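Local coordinates for Alpha/beta hydrolase fold protein (Chitinophaga pinensis, PDB 4PW0) that probably acts as a hydrolase of the alpha/beta-hydrolase fold, with a likely serine-histidine-aspartate triad, its substrate not established, at residues Q65-G73 and M88-I96; I219-Q230 and S242-D251. All coordinates share one frame; numbering follows the deposited sequence.

Interaction 1 (Q65-G73 and M88-I96)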
loop_
_atom_site.group_PDB
_atom_site.type_symbol
_atom_site.label_atom_id
_atom_site.label_comp_id
_atom_site.label_asym_id
_atom_site.label_seq_id
_atom_site.Cartn_x
_atom_site.Cartn_y
_atom_site.Cartn_z
ATOM N N GLN A 65 3.061 -8.906 -21.344
ATOM C CA GLN A 65 2.083 -8.560 -22.362
ATOM C C GLN A 65 0.856 -8.013 -21.631
ATOM O O GLN A 65 0.402 -8.648 -20.664
ATOM C CB GLN A 65 1.712 -9.810 -23.162
ATOM C CG GLN A 65 0.771 -9.545 -24.321
ATOM C CD GLN A 65 0.408 -10.815 -25.048
ATOM O OE1 GLN A 65 0.874 -11.901 -24.695
ATOM N NE2 GLN A 65 -0.407 -10.686 -26.080
ATOM N N LEU A 66 0.298 -6.941 -22.150
ATOM C CA LEU A 66 -0.873 -6.309 -21.557
ATOM C C LEU A 66 -1.947 -6.187 -22.620
ATOM O O LEU A 66 -1.696 -5.673 -23.719
ATOM C CB LEU A 66 -0.449 -4.955 -21.022
ATOM C CG LEU A 66 -1.356 -4.194 -20.106
ATOM C CD1 LEU A 66 -0.673 -3.238 -19.151
ATOM C CD2 LEU A 66 -2.244 -3.361 -21.027
ATOM N N ILE A 67 -3.145 -6.671 -22.315
ATOM C CA ILE A 67 -4.267 -6.604 -23.212
ATOM C C ILE A 67 -5.295 -5.636 -22.629
ATOM O O ILE A 67 -5.730 -5.789 -21.483
ATOM C CB ILE A 67 -4.943 -8.000 -23.395
ATOM C CG1 ILE A 67 -3.950 -9.036 -23.947
ATOM C CG2 ILE A 67 -6.207 -7.885 -24.233
ATOM C CD1 ILE A 67 -3.605 -8.809 -25.360
ATOM N N ILE A 68 -5.638 -4.635 -23.417
ATOM C CA ILE A 68 -6.776 -3.756 -23.166
ATOM C C ILE A 68 -7.825 -4.062 -24.203
ATOM O O ILE A 68 -7.484 -4.358 -25.377
ATOM C CB ILE A 68 -6.401 -2.254 -23.128
ATOM C CG1 ILE A 68 -5.587 -1.810 -24.368
ATOM C CG2 ILE A 68 -5.649 -1.927 -21.831
ATOM C CD1 ILE A 68 -5.413 -0.314 -24.485
ATOM N N PHE A 69 -9.083 -4.059 -23.823
ATOM C CA PHE A 69 -10.162 -4.402 -24.729
ATOM C C PHE A 69 -11.428 -3.654 -24.456
ATOM O O PHE A 69 -11.681 -3.233 -23.311
ATOM C CB PHE A 69 -10.424 -5.930 -24.731
ATOM C CG PHE A 69 -11.182 -6.437 -23.530
ATOM C CD1 PHE A 69 -10.559 -6.562 -22.280
ATOM C CD2 PHE A 69 -12.490 -6.791 -23.646
ATOM C CE1 PHE A 69 -11.281 -7.015 -21.187
ATOM C CE2 PHE A 69 -13.224 -7.255 -22.567
ATOM C CZ PHE A 69 -12.612 -7.365 -21.320
ATOM N N ASP A 70 -12.278 -3.547 -25.475
ATOM C CA ASP A 70 -13.627 -3.079 -25.316
ATOM C C ASP A 70 -14.541 -4.282 -25.152
ATOM O O ASP A 70 -14.598 -5.186 -26.033
ATOM C CB ASP A 70 -14.103 -2.254 -26.473
ATOM C CG ASP A 70 -13.517 -0.860 -26.552
ATOM O OD1 ASP A 70 -13.271 -0.233 -25.497
ATOM O OD2 ASP A 70 -13.323 -0.356 -27.726
ATOM N N ASN A 71 -15.235 -4.369 -24.037
ATOM C CA ASN A 71 -16.211 -5.427 -23.850
ATOM C C ASN A 71 -17.386 -5.225 -24.856
ATOM O O ASN A 71 -17.488 -4.203 -25.522
ATOM C CB ASN A 71 -16.633 -5.464 -22.378
ATOM C CG ASN A 71 -17.012 -6.862 -21.899
ATOM O OD1 ASN A 71 -17.534 -7.704 -22.663
ATOM N ND2 ASN A 71 -16.722 -7.151 -20.618
ATOM N N LYS A 72 -18.303 -6.205 -24.925
ATOM C CA LYS A 72 -19.341 -6.254 -25.935
ATOM C C LYS A 72 -20.126 -4.942 -25.939
ATOM O O LYS A 72 -20.548 -4.426 -24.899
ATOM C CB LYS A 72 -20.270 -7.421 -25.629
ATOM C CG LYS A 72 -21.392 -7.574 -26.657
ATOM C CD LYS A 72 -22.319 -8.739 -26.322
ATOM C CE LYS A 72 -21.669 -10.076 -26.545
ATOM N NZ LYS A 72 -22.677 -11.162 -26.252
ATOM N N GLY A 73 -20.260 -4.357 -27.127
ATOM C CA GLY A 73 -21.004 -3.145 -27.335
ATOM C C GLY A 73 -20.307 -1.830 -27.042
ATOM O O GLY A 73 -20.828 -0.773 -27.339
HETATM N N MSE A 88 -21.329 -9.527 -18.487
HETATM C CA MSE A 88 -20.080 -8.908 -18.946
HETATM C C MSE A 88 -18.878 -9.764 -18.722
HETATM O O MSE A 88 -17.926 -9.759 -19.514
HETATM C CB MSE A 88 -19.867 -7.576 -18.231
HETATM C CG MSE A 88 -20.947 -6.552 -18.582
HETATM SE SE MSE A 88 -20.644 -4.889 -17.571
HETATM C CE MSE A 88 -22.238 -3.980 -18.116
ATOM N N THR A 89 -18.901 -10.537 -17.643
ATOM C CA THR A 89 -17.840 -11.468 -17.311
ATOM C C THR A 89 -17.833 -12.637 -18.312
ATOM O O THR A 89 -16.770 -13.004 -18.790
ATOM C CB THR A 89 -17.992 -11.987 -15.863
ATOM O OG1 THR A 89 -18.036 -10.880 -14.947
ATOM C CG2 THR A 89 -16.838 -12.877 -15.495
ATOM N N ALA A 90 -19.015 -13.190 -18.614
ATOM C CA ALA A 90 -19.106 -14.266 -19.609
ATOM C C ALA A 90 -18.615 -13.810 -20.980
ATOM O O ALA A 90 -17.864 -14.524 -21.680
ATOM C CB ALA A 90 -20.567 -14.739 -19.718
ATOM N N ASP A 91 -18.978 -12.577 -21.344
ATOM C CA ASP A 91 -18.544 -12.009 -22.618
ATOM C C ASP A 91 -17.026 -11.821 -22.659
ATOM O O ASP A 91 -16.333 -12.174 -23.625
ATOM C CB ASP A 91 -19.248 -10.697 -22.925
ATOM C CG ASP A 91 -20.776 -10.854 -23.134
ATOM O OD1 ASP A 91 -21.229 -12.023 -23.454
ATOM O OD2 ASP A 91 -21.517 -9.843 -23.024
ATOM N N ALA A 92 -16.466 -11.277 -21.578
ATOM C CA ALA A 92 -15.042 -11.133 -21.532
ATOM C C ALA A 92 -14.312 -12.461 -21.665
ATOM O O ALA A 92 -13.294 -12.564 -22.317
ATOM C CB ALA A 92 -14.592 -10.419 -20.246
ATOM N N LEU A 93 -14.832 -13.485 -21.008
ATOM C CA LEU A 93 -14.228 -14.793 -21.077
ATOM C C LEU A 93 -14.263 -15.380 -22.490
ATOM O O LEU A 93 -13.281 -15.986 -22.908
ATOM C CB LEU A 93 -14.923 -15.733 -20.092
ATOM C CG LEU A 93 -14.506 -15.584 -18.630
ATOM C CD1 LEU A 93 -15.505 -16.308 -17.719
ATOM C CD2 LEU A 93 -13.096 -16.085 -18.421
ATOM N N GLU A 94 -15.345 -15.154 -23.233
ATOM C CA GLU A 94 -15.395 -15.671 -24.619
ATOM C C GLU A 94 -14.306 -14.977 -25.453
ATOM O O GLU A 94 -13.635 -15.597 -26.272
ATOM C CB GLU A 94 -16.806 -15.579 -25.240
ATOM C CG GLU A 94 -17.282 -14.224 -25.745
ATOM C CD GLU A 94 -18.617 -14.219 -26.483
ATOM O OE1 GLU A 94 -19.257 -15.296 -26.601
ATOM O OE2 GLU A 94 -19.043 -13.117 -26.921
ATOM N N PHE A 95 -14.098 -13.689 -25.216
ATOM C CA PHE A 95 -13.071 -12.923 -25.894
ATOM C C PHE A 95 -11.685 -13.422 -25.564
ATOM O O PHE A 95 -10.876 -13.657 -26.465
ATOM C CB PHE A 95 -13.217 -11.421 -25.547
ATOM C CG PHE A 95 -11.991 -10.608 -25.813
ATOM C CD1 PHE A 95 -11.547 -10.356 -27.100
ATOM C CD2 PHE A 95 -11.245 -10.099 -24.747
ATOM C CE1 PHE A 95 -10.394 -9.637 -27.313
ATOM C CE2 PHE A 95 -10.097 -9.388 -24.964
ATOM C CZ PHE A 95 -9.651 -9.168 -26.254
ATOM N N ILE A 96 -11.384 -13.570 -24.278
ATOM C CA ILE A 96 -10.042 -13.917 -23.840
ATOM C C ILE A 96 -9.703 -15.331 -24.345
ATOM O O ILE A 96 -8.602 -15.586 -24.842
ATOM C CB ILE A 96 -9.967 -13.867 -22.311
ATOM C CG1 ILE A 96 -10.169 -12.425 -21.810
ATOM C CG2 ILE A 96 -8.653 -14.430 -21.835
ATOM C CD1 ILE A 96 -10.493 -12.360 -20.328
HETATM O O HOH W 1 -20.249 -7.686 -22.003
HETATM O O HOH W 2 -24.081 -10.323 -23.637
HETATM O O HOH W 3 -20.939 -12.910 -28.703
HETATM O O HOH W 4 -21.605 -13.499 -25.502
#
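Phe69 and Phe95 make the apolar half of this contact, where helix 88-96 packs on strand 66-69 of the central mixed sheet of the alpha/beta hydrolase fold. Their rings lie nearly parallel, planes 21° apart and centroids 4.8 Å apart, but slid so far that they barely overlap: CD2 of Phe95 lies over the rim of one Phe69 face, and CE2 comes within 3.5 Å of Phe69 CG. With CG between its own N and carbonyl carbon (chi1 77°), Phe69 turns that face to Phe95 and brings CZ against CB of Ala92, small enough to let the helix close in. Ile67 CG2 meets the edge of the Phe95 ring. Phe42 meets Phe69 edge-to-face from strand 39-42.

Past the strand the bonding turns polar. Asn71 ND2 donates to Met88 O (3.1 Å, 163°) from above the carbonyl plane, opposite the face used by Ala92 N, so one helix carbonyl serves two donors. Asn71 OD1 takes Lys72 N on an in-plane lone pair (2.8 Å); a leucine here would probably leave that amide without its acceptor and Met88 O without its side-chain donor.

Lys72 runs across the Asp91 carboxylate, NZ making a salt bridge to OD1 at 3.3 Å, its hydrogen bond weak, and waters link the two groups. Glu94, hydrogen-bonded to Tyr26, stands nearby. The amide thus fixes the loop by directed bonds, whereas the lysine, partly water-mediated, probably adds a softer electrostatic hold.

Interaction 2 (I219-Q230 and S242-D251); sequences ITSIQHPVFVVQ and SYELFKQLPD
Leu249, the first residue to leave helix 242-248, turns its two methyl groups to different parts of segment 219-230. CD2 lies 3.6 Å from Ile219 CG2, the two side chains meeting at a slant, and also touches Ile222 CB; CD1 reaches Val226 CG1 at 3.9 Å, where the chains cross at about a right angle. The forked leucine thus fills the corner between the 3-10 turn 219-221 and the strand. With chi1 of -77°, Ile219 sends CG2 anti to its backbone N, onto Leu249 and the CB of Gln248, whose side chain crosses it nearly squarely.

Further along the strand, branched Val228 presents CG1 to Ser242 CB (3.9 Å) and, more loosely, to Leu245 CD1. Small Ser242 lets Gln230 lie close, its OG 3.4 Å from Gln230 CB; water bridges this hydroxyl to Gln230 NE2, which also binds Asp234. At the other end, Pro250 lays CD against Ile222 O, a ring with no N-H to offer it. Asp251 O accepts the Val226 N-H (2.9 Å), while its carboxylate passes obliquely by Pro225 and bonds Tyr283 through OD1. One water joins the carbonyls of Ile222 and His224 to Asp251 N.

This is the strand-to-helix packing of a beta-alpha-beta unit: strand 226-230 and helix 242-248 run nearly antiparallel (163°), axes 8.9 Å apart at closest. Strand 226-231 lies between strands 127-133 and 252-257; helix 269-282 packs against Phe227 and Val229, and Leu256 of the second subunit meets Tyr243 and Phe246.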
loop_
_atom_site.group_PDB
_atom_site.type_symbol
_atom_site.label_atom_id
_atom_site.label_comp_id
_atom_site.label_asym_id
_atom_site.label_seq_id
_atom_site.Cartn_x
_atom_site.Cartn_y
_atom_site.Cartn_z
ATOM N N ILE A 219 -16.904 -13.196 -0.725
ATOM C CA ILE A 219 -15.603 -12.587 -1.040
ATOM C C ILE A 219 -14.464 -13.408 -0.445
ATOM O O ILE A 219 -13.417 -13.560 -1.051
ATOM C CB ILE A 219 -15.516 -11.119 -0.521
ATOM C CG1 ILE A 219 -16.289 -10.201 -1.449
ATOM C CG2 ILE A 219 -14.058 -10.631 -0.465
ATOM C CD1 ILE A 219 -15.740 -10.184 -2.855
ATOM N N THR A 220 -14.686 -13.976 0.742
ATOM C CA THR A 220 -13.689 -14.761 1.436
ATOM C C THR A 220 -13.233 -15.965 0.629
ATOM O O THR A 220 -12.158 -16.497 0.855
ATOM C CB THR A 220 -14.244 -15.247 2.796
ATOM O OG1 THR A 220 -15.507 -15.951 2.616
ATOM C CG2 THR A 220 -14.417 -14.057 3.769
ATOM N N SER A 221 -14.071 -16.401 -0.337
ATOM C CA SER A 221 -13.727 -17.543 -1.166
ATOM C C SER A 221 -12.757 -17.263 -2.310
ATOM O O SER A 221 -12.277 -18.187 -2.970
ATOM C CB SER A 221 -14.984 -18.198 -1.741
ATOM O OG SER A 221 -15.601 -17.400 -2.757
ATOM N N ILE A 222 -12.440 -15.975 -2.559
ATOM C CA ILE A 222 -11.483 -15.660 -3.606
ATOM C C ILE A 222 -10.090 -15.808 -2.989
ATOM O O ILE A 222 -9.679 -14.989 -2.177
ATOM C CB ILE A 222 -11.702 -14.229 -4.133
ATOM C CG1 ILE A 222 -13.022 -14.147 -4.926
ATOM C CG2 ILE A 222 -10.519 -13.805 -4.964
ATOM C CD1 ILE A 222 -13.431 -12.744 -5.311
ATOM N N GLN A 223 -9.396 -16.885 -3.357
ATOM C CA GLN A 223 -8.144 -17.238 -2.700
ATOM C C GLN A 223 -6.897 -16.696 -3.351
ATOM O O GLN A 223 -5.813 -16.782 -2.782
ATOM C CB GLN A 223 -8.050 -18.746 -2.550
ATOM C CG GLN A 223 -9.164 -19.303 -1.682
ATOM C CD GLN A 223 -8.960 -20.758 -1.393
ATOM O OE1 GLN A 223 -9.204 -21.593 -2.238
ATOM N NE2 GLN A 223 -8.491 -21.058 -0.209
ATOM N N HIS A 224 -7.048 -16.097 -4.533
ATOM C CA HIS A 224 -5.938 -15.577 -5.282
ATOM C C HIS A 224 -5.224 -14.440 -4.555
ATOM O O HIS A 224 -5.843 -13.747 -3.755
ATOM C CB HIS A 224 -6.420 -14.965 -6.597
ATOM C CG HIS A 224 -7.214 -15.902 -7.439
ATOM N ND1 HIS A 224 -8.500 -16.277 -7.117
ATOM C CD2 HIS A 224 -6.908 -16.512 -8.604
ATOM C CE1 HIS A 224 -8.931 -17.127 -8.035
ATOM N NE2 HIS A 224 -7.992 -17.273 -8.948
ATOM N N PRO A 225 -3.941 -14.228 -4.845
ATOM C CA PRO A 225 -3.332 -12.951 -4.417
ATOM C C PRO A 225 -4.065 -11.763 -5.080
ATOM O O PRO A 225 -4.320 -11.782 -6.291
ATOM C CB PRO A 225 -1.906 -13.043 -4.935
ATOM C CG PRO A 225 -1.698 -14.483 -5.318
ATOM C CD PRO A 225 -3.046 -14.984 -5.717
ATOM N N VAL A 226 -4.388 -10.761 -4.269
ATOM C CA VAL A 226 -5.095 -9.578 -4.749
ATOM C C VAL A 226 -4.347 -8.346 -4.296
ATOM O O VAL A 226 -3.866 -8.280 -3.147
ATOM C CB VAL A 226 -6.552 -9.519 -4.215
ATOM C CG1 VAL A 226 -7.311 -8.333 -4.812
ATOM C CG2 VAL A 226 -7.294 -10.812 -4.547
ATOM N N PHE A 227 -4.316 -7.329 -5.159
ATOM C CA PHE A 227 -3.779 -6.027 -4.790
ATOM C C PHE A 227 -4.907 -5.022 -4.980
ATOM O O PHE A 227 -5.423 -4.873 -6.113
ATOM C CB PHE A 227 -2.613 -5.709 -5.696
ATOM C CG PHE A 227 -1.999 -4.359 -5.490
ATOM C CD1 PHE A 227 -1.928 -3.785 -4.216
ATOM C CD2 PHE A 227 -1.481 -3.669 -6.559
ATOM C CE1 PHE A 227 -1.299 -2.562 -4.017
ATOM C CE2 PHE A 227 -0.844 -2.455 -6.368
ATOM C CZ PHE A 227 -0.790 -1.885 -5.112
ATOM N N VAL A 228 -5.323 -4.371 -3.892
ATOM C CA VAL A 228 -6.478 -3.459 -3.901
ATOM C C VAL A 228 -5.902 -2.045 -3.743
ATOM O O VAL A 228 -5.190 -1.779 -2.778
ATOM C CB VAL A 228 -7.435 -3.751 -2.743
ATOM C CG1 VAL A 228 -8.582 -2.773 -2.756
ATOM C CG2 VAL A 228 -7.966 -5.188 -2.762
ATOM N N VAL A 229 -6.267 -1.157 -4.668
ATOM C CA VAL A 229 -5.808 0.244 -4.651
ATOM C C VAL A 229 -7.028 1.173 -4.610
ATOM O O VAL A 229 -8.041 0.975 -5.310
ATOM C CB VAL A 229 -4.974 0.554 -5.905
ATOM C CG1 VAL A 229 -4.630 2.040 -6.018
ATOM C CG2 VAL A 229 -3.716 -0.293 -5.919
ATOM N N GLN A 230 -6.927 2.207 -3.783
ATOM C CA GLN A 230 -8.000 3.194 -3.657
ATOM C C GLN A 230 -7.422 4.517 -3.166
ATOM O O GLN A 230 -6.331 4.540 -2.587
ATOM C CB GLN A 230 -9.059 2.610 -2.717
ATOM C CG GLN A 230 -10.310 3.432 -2.455
ATOM C CD GLN A 230 -11.014 3.840 -3.724
ATOM O OE1 GLN A 230 -10.520 4.724 -4.445
ATOM N NE2 GLN A 230 -12.165 3.268 -4.011
ATOM N N SER A 242 -12.931 -0.474 0.230
ATOM C CA SER A 242 -11.677 -1.101 -0.135
ATOM C C SER A 242 -11.004 -1.716 1.090
ATOM O O SER A 242 -10.350 -2.784 0.981
ATOM C CB SER A 242 -10.766 -0.117 -0.855
ATOM O OG SER A 242 -11.278 0.162 -2.163
ATOM N N TYR A 243 -11.131 -1.059 2.231
ATOM C CA TYR A 243 -10.748 -1.695 3.492
ATOM C C TYR A 243 -11.576 -2.957 3.734
ATOM O O TYR A 243 -11.044 -3.993 4.147
ATOM C CB TYR A 243 -10.816 -0.713 4.658
ATOM C CG TYR A 243 -10.309 -1.256 5.981
ATOM C CD1 TYR A 243 -9.108 -1.875 6.070
ATOM C CD2 TYR A 243 -11.084 -1.195 7.120
ATOM C CE1 TYR A 243 -8.638 -2.370 7.236
ATOM C CE2 TYR A 243 -10.630 -1.728 8.303
ATOM C CZ TYR A 243 -9.365 -2.289 8.332
ATOM O OH TYR A 243 -8.829 -2.778 9.480
ATOM N N GLU A 244 -12.874 -2.922 3.417
ATOM C CA GLU A 244 -13.697 -4.128 3.514
ATOM C C GLU A 244 -13.208 -5.248 2.621
ATOM O O GLU A 244 -13.143 -6.412 3.048
ATOM C CB GLU A 244 -15.176 -3.857 3.177
ATOM C CG GLU A 244 -15.920 -3.155 4.291
ATOM C CD GLU A 244 -16.259 -4.078 5.458
ATOM O OE1 GLU A 244 -15.891 -5.287 5.403
ATOM O OE2 GLU A 244 -16.905 -3.599 6.413
ATOM N N LEU A 245 -12.841 -4.935 1.380
ATOM C CA LEU A 245 -12.239 -5.940 0.505
ATOM C C LEU A 245 -11.017 -6.553 1.165
ATOM O O LEU A 245 -10.830 -7.788 1.168
ATOM C CB LEU A 245 -11.881 -5.389 -0.897
ATOM C CG LEU A 245 -13.039 -5.176 -1.875
ATOM C CD1 LEU A 245 -12.591 -4.319 -3.021
ATOM C CD2 LEU A 245 -13.576 -6.517 -2.384
ATOM N N PHE A 246 -10.145 -5.718 1.688
ATOM C CA PHE A 246 -8.913 -6.174 2.333
ATOM C C PHE A 246 -9.228 -7.075 3.548
ATOM O O PHE A 246 -8.579 -8.126 3.741
ATOM C CB PHE A 246 -8.093 -4.967 2.814
ATOM C CG PHE A 246 -6.932 -5.333 3.705
ATOM C CD1 PHE A 246 -5.748 -5.836 3.181
ATOM C CD2 PHE A 246 -7.054 -5.199 5.076
ATOM C CE1 PHE A 246 -4.722 -6.238 4.018
ATOM C CE2 PHE A 246 -6.033 -5.597 5.904
ATOM C CZ PHE A 246 -4.854 -6.111 5.361
ATOM N N LYS A 247 -10.228 -6.690 4.353
ATOM C CA LYS A 247 -10.602 -7.491 5.522
ATOM C C LYS A 247 -11.153 -8.856 5.142
ATOM O O LYS A 247 -10.846 -9.851 5.803
ATOM C CB LYS A 247 -11.648 -6.774 6.360
ATOM C CG LYS A 247 -11.089 -5.585 7.078
ATOM C CD LYS A 247 -11.983 -5.110 8.194
ATOM C CE LYS A 247 -13.231 -4.519 7.747
ATOM N NZ LYS A 247 -14.002 -4.182 8.986
ATOM N N GLN A 248 -11.964 -8.912 4.095
ATOM C CA GLN A 248 -12.670 -10.123 3.757
ATOM C C GLN A 248 -11.852 -11.082 2.906
ATOM O O GLN A 248 -11.967 -12.289 3.050
ATOM C CB GLN A 248 -14.015 -9.799 3.107
ATOM C CG GLN A 248 -15.002 -9.068 4.027
ATOM C CD GLN A 248 -16.286 -8.655 3.307
ATOM O OE1 GLN A 248 -16.884 -9.462 2.628
ATOM N NE2 GLN A 248 -16.704 -7.391 3.468
ATOM N N LEU A 249 -11.009 -10.558 2.018
ATOM C CA LEU A 249 -10.153 -11.385 1.203
ATOM C C LEU A 249 -9.057 -12.026 2.047
ATOM O O LEU A 249 -8.562 -11.411 2.979
ATOM C CB LEU A 249 -9.508 -10.556 0.080
ATOM C CG LEU A 249 -10.480 -10.136 -1.038
ATOM C CD1 LEU A 249 -9.856 -9.036 -1.879
ATOM C CD2 LEU A 249 -10.840 -11.314 -1.934
ATOM N N PRO A 250 -8.703 -13.274 1.737
ATOM C CA PRO A 250 -7.655 -13.919 2.542
ATOM C C PRO A 250 -6.234 -13.510 2.203
ATOM O O PRO A 250 -5.355 -13.628 3.061
ATOM C CB PRO A 250 -7.892 -15.381 2.258
ATOM C CG PRO A 250 -8.540 -15.450 0.897
ATOM C CD PRO A 250 -9.442 -14.235 0.892
ATOM N N ASP A 251 -5.991 -13.062 0.974
ATOM C CA ASP A 251 -4.634 -12.742 0.524
ATOM C C ASP A 251 -4.587 -11.451 -0.293
ATOM O O ASP A 251 -4.117 -11.441 -1.417
ATOM C CB ASP A 251 -4.009 -13.907 -0.268
ATOM C CG ASP A 251 -2.529 -13.731 -0.516
ATOM O OD1 ASP A 251 -1.869 -13.024 0.304
ATOM O OD2 ASP A 251 -2.024 -14.292 -1.532
HETATM O O HOH W 5 -18.754 -11.830 1.127
HETATM O O HOH W 6 -7.432 -13.264 -1.564
HETATM O O HOH W 7 -3.101 -16.577 -2.495
HETATM O O HOH W 8 -10.706 -0.626 -4.796
HETATM O O HOH W 9 -13.700 1.434 -2.373
#

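In the fold
Interactions 1 and 2 both pack a helix on the same mixed sheet, well apart across it: their centres are 23 Å apart, their nearest atoms about 11 Å, and they do not touch. Strands 39-42, 104-109 and 127-133 lie between strand 66-69 of interaction 1 and strand 226-231 of interaction 2. Each has one residue close to the probable active site. Met88 of interaction 1 comes close to, but does not contact, the likely nucleophile elbow around Ser110, whereas Gln230 of interaction 2 contacts the presumed triad of Ser110, His262 and Asp234 by its bond to Asp234. Interaction 1 is complete in sequence well before interaction 2 begins.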